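Glycerol-3-phosphate dehydrogenase [NAD(+)] (Dunaliella salina, PDB 6IUY) probably interconverts dihydroxyacetone phosphate and sn-glycerol 3-phosphate with NAD(H), and couples this dehydrogenase to a phosphatase-type domain for direct conversion to glycerol. Local coordinates at residues A[32-37]-A[198-203]. Residues are numbered along the deposited sequence; the frame is centred on the assembly and turned at random.
Sequences WQQADA and YNNIIM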
ATOM      1  N   TRP A  32      -3.628  40.654  -3.091  1.00 55.62           N
ATOM      2  CA  TRP A  32      -4.336  40.388  -4.329  1.00 52.54           C
ATOM      3  C   TRP A  32      -3.737  39.192  -5.048  1.00 56.86           C
ATOM      4  O   TRP A  32      -4.453  38.328  -5.558  1.00 52.82           O
ATOM      5  CB  TRP A  32      -4.284  41.605  -5.236  1.00 51.95           C
ATOM      6  CG  TRP A  32      -4.848  41.371  -6.591  1.00 49.43           C
ATOM      7  CD1 TRP A  32      -4.182  41.449  -7.781  1.00 50.85           C
ATOM      8  CD2 TRP A  32      -6.201  41.031  -6.910  1.00 47.92           C
ATOM      9  NE1 TRP A  32      -5.043  41.193  -8.825  1.00 49.04           N
ATOM     10  CE2 TRP A  32      -6.286  40.923  -8.315  1.00 49.31           C
ATOM     11  CE3 TRP A  32      -7.350  40.803  -6.146  1.00 55.02           C
ATOM     12  CZ2 TRP A  32      -7.475  40.591  -8.973  1.00 52.69           C
ATOM     13  CZ3 TRP A  32      -8.540  40.478  -6.806  1.00 50.10           C
ATOM     14  CH2 TRP A  32      -8.589  40.380  -8.202  1.00 48.24           C
ATOM     15  N   GLN A  33      -2.410  39.154  -5.089  1.00 54.88           N
ATOM     16  CA  GLN A  33      -1.703  38.112  -5.809  1.00 58.66           C
ATOM     17  C   GLN A  33      -1.729  36.786  -5.046  1.00 57.33           C
ATOM     18  O   GLN A  33      -1.744  35.704  -5.647  1.00 55.00           O
ATOM     19  CB  GLN A  33      -0.260  38.557  -6.085  1.00 52.80           C
ATOM     20  CG  GLN A  33      -0.151  39.529  -7.257  1.00 55.51           C
ATOM     21  CD  GLN A  33       1.284  39.940  -7.568  1.00 55.56           C
ATOM     22  OE1 GLN A  33       2.210  39.674  -6.799  1.00 47.23           O
ATOM     23  NE2 GLN A  33       1.464  40.610  -8.699  1.00 54.50           N
ATOM     24  N   GLN A  34      -1.748  36.886  -3.723  1.00 54.86           N
ATOM     25  CA  GLN A  34      -1.696  35.722  -2.854  1.00 54.45           C
ATOM     26  C   GLN A  34      -3.098  35.359  -2.350  1.00 53.62           C
ATOM     27  O   GLN A  34      -3.243  34.679  -1.339  1.00 53.49           O
ATOM     28  CB  GLN A  34      -0.765  36.003  -1.676  1.00 56.05           C
ATOM     29  CG  GLN A  34       0.145  34.859  -1.303  1.00 65.21           C
ATOM     30  CD  GLN A  34       1.236  34.649  -2.321  1.00 68.98           C
ATOM     31  OE1 GLN A  34       1.688  35.600  -2.965  1.00 66.76           O
ATOM     32  NE2 GLN A  34       1.663  33.398  -2.486  1.00 71.50           N
ATOM     33  N   ALA A  35      -4.124  35.837  -3.050  1.00 46.64           N
ATOM     34  CA  ALA A  35      -5.499  35.699  -2.586  1.00 52.97           C
ATOM     35  C   ALA A  35      -5.958  34.254  -2.608  1.00 54.28           C
ATOM     36  O   ALA A  35      -5.622  33.504  -3.522  1.00 54.22           O
ATOM     37  CB  ALA A  35      -6.438  36.546  -3.435  1.00 51.23           C
ATOM     38  N   ASP A  36      -6.741  33.875  -1.606  1.00 54.91           N
ATOM     39  CA  ASP A  36      -7.322  32.540  -1.544  1.00 52.08           C
ATOM     40  C   ASP A  36      -8.766  32.580  -2.003  1.00 53.30           C
ATOM     41  O   ASP A  36      -9.293  31.595  -2.519  1.00 53.49           O
ATOM     42  CB  ASP A  36      -7.234  31.979  -0.125  1.00 53.81           C
ATOM     43  CG  ASP A  36      -5.809  31.821   0.353  1.00 57.42           C
ATOM     44  OD1 ASP A  36      -4.989  31.236  -0.398  1.00 58.48           O
ATOM     45  OD2 ASP A  36      -5.512  32.293   1.476  1.00 58.29           O
ATOM     46  N   ALA A  37      -9.411  33.725  -1.790  1.00 50.96           N
ATOM     47  CA  ALA A  37     -10.759  33.950  -2.290  1.00 49.14           C
ATOM     48  C   ALA A  37     -11.014  35.440  -2.533  1.00 49.43           C
ATOM     49  O   ALA A  37     -10.589  36.280  -1.748  1.00 46.64           O
ATOM     50  CB  ALA A  37     -11.780  33.391  -1.324  1.00 47.10           C
ATOM     51  N   TYR A 198      -9.260  29.196   3.892  1.00 58.03           N
ATOM     52  CA  TYR A 198      -8.809  30.416   3.223  1.00 56.72           C
ATOM     53  C   TYR A 198      -8.273  31.388   4.247  1.00 58.45           C
ATOM     54  O   TYR A 198      -8.866  31.540   5.309  1.00 63.30           O
ATOM     55  CB  TYR A 198      -9.950  31.066   2.435  1.00 55.98           C
ATOM     56  CG  TYR A 198     -10.539  30.170   1.380  1.00 55.64           C
ATOM     57  CD1 TYR A 198      -9.769  29.176   0.791  1.00 54.66           C
ATOM     58  CD2 TYR A 198     -11.862  30.309   0.975  1.00 52.14           C
ATOM     59  CE1 TYR A 198     -10.288  28.345  -0.168  1.00 52.77           C
ATOM     60  CE2 TYR A 198     -12.399  29.479   0.010  1.00 51.52           C
ATOM     61  CZ  TYR A 198     -11.603  28.495  -0.559  1.00 55.49           C
ATOM     62  OH  TYR A 198     -12.102  27.648  -1.528  1.00 57.27           O
ATOM     63  N   ASN A 199      -7.155  32.040   3.942  1.00 58.05           N
ATOM     64  CA  ASN A 199      -6.568  32.983   4.885  1.00 60.03           C
ATOM     65  C   ASN A 199      -6.586  34.420   4.360  1.00 58.83           C
ATOM     66  O   ASN A 199      -6.841  35.365   5.111  1.00 52.61           O
ATOM     67  CB  ASN A 199      -5.146  32.552   5.237  1.00 63.72           C
ATOM     68  CG  ASN A 199      -5.111  31.241   6.024  1.00 68.68           C
ATOM     69  OD1 ASN A 199      -5.739  31.120   7.080  1.00 68.42           O
ATOM     70  ND2 ASN A 199      -4.394  30.248   5.498  1.00 64.97           N
ATOM     71  N   ASN A 200      -6.317  34.580   3.071  1.00 56.66           N
ATOM     72  CA  ASN A 200      -6.427  35.882   2.430  1.00 57.97           C
ATOM     73  C   ASN A 200      -7.700  35.986   1.606  1.00 53.30           C
ATOM     74  O   ASN A 200      -7.806  35.361   0.555  1.00 50.32           O
ATOM     75  CB  ASN A 200      -5.214  36.146   1.540  1.00 56.53           C
ATOM     76  CG  ASN A 200      -3.912  35.906   2.261  1.00 61.64           C
ATOM     77  OD1 ASN A 200      -3.783  36.223   3.445  1.00 66.21           O
ATOM     78  ND2 ASN A 200      -2.944  35.318   1.561  1.00 60.79           N
ATOM     79  N   ILE A 201      -8.652  36.782   2.090  1.00 53.87           N
ATOM     80  CA  ILE A 201      -9.922  36.992   1.396  1.00 53.63           C
ATOM     81  C   ILE A 201     -10.088  38.469   1.026  1.00 51.01           C
ATOM     82  O   ILE A 201      -9.938  39.349   1.869  1.00 53.03           O
ATOM     83  CB  ILE A 201     -11.128  36.536   2.256  1.00 49.30           C
ATOM     84  CG1 ILE A 201     -10.901  35.120   2.795  1.00 57.20           C
ATOM     85  CG2 ILE A 201     -12.407  36.593   1.446  1.00 49.55           C
ATOM     86  CD1 ILE A 201     -11.876  34.709   3.873  1.00 55.93           C
ATOM     87  N   ILE A 202     -10.400  38.724  -0.239  1.00 48.20           N
ATOM     88  CA  ILE A 202     -10.464  40.067  -0.779  1.00 51.70           C
ATOM     89  C   ILE A 202     -11.925  40.440  -0.960  1.00 53.74           C
ATOM     90  O   ILE A 202     -12.729  39.577  -1.338  1.00 51.61           O
ATOM     91  CB  ILE A 202      -9.730  40.175  -2.159  1.00 54.47           C
ATOM     92  CG1 ILE A 202      -8.339  39.527  -2.113  1.00 53.41           C
ATOM     93  CG2 ILE A 202      -9.684  41.626  -2.668  1.00 52.34           C
ATOM     94  CD1 ILE A 202      -7.415  40.059  -1.031  1.00 48.58           C
ATOM     95  N   MET A 203     -12.277  41.702  -0.684  1.00 49.59           N
ATOM     96  CA  MET A 203     -13.606  42.193  -1.047  1.00 50.82           C
ATOM     97  C   MET A 203     -13.499  43.188  -2.197  1.00 53.93           C
ATOM     98  O   MET A 203     -12.702  44.133  -2.144  1.00 55.27           O
ATOM     99  CB  MET A 203     -14.324  42.835   0.147  1.00 54.18           C
ATOM    100  CG  MET A 203     -15.743  43.359  -0.188  1.00 51.87           C
ATOM    101  SD  MET A 203     -17.022  42.069  -0.240  1.00 54.08           S
ATOM    102  CE  MET A 203     -17.711  42.285  -1.876  1.00 51.21           C
TER
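Asp-36 lays its CB against CB of Tyr-198 and carries its carboxylate over the start of segment 198-203. With CG swung beside the backbone N (chi1 -62°), OD2 comes to face two consecutive amides. Asn-199 N lies 3.0 Å from OD2 of Asp-36. Asn-200 N, 2.9 Å from OD2 of Asp-36, makes an almost straight bond. Both use the anti side of the carboxylate and come from opposite faces of its plane, a worked example of one carboxylate oxygen gathering successive main-chain amides at the entry to a parallel strand pair. Asn-200 returns the grip. Its O receives Asp-36 N at 2.8 Å, while its ND2 reaches back to O of Gln-34, where the chain leaves helix 26-33. The donor stands well above the plane of the Gln-34 carbonyl, while that oxygen lies almost in the amide plane of Asn-200. Ala-37 N to Asn-200 O, and Ile-202 N to Ala-37 O, make the parallel bridge pairing Ala-37 with Ile-201. On the face carrying these two, CB of Ala-37 also meets CD2 of Tyr-198, from the loop before the strand; on the other, Ile-202 turns CG1 to CB of Ala-35. Strand 37-40 of this HAD-like domain leads to the magnesium ligands Asp-41 and Asp-43, and strand 201-205 to the third, Asp-206. Two amides converging on one oxygen would probably stabilise Asp-36 as a carboxylate and fix its rotation.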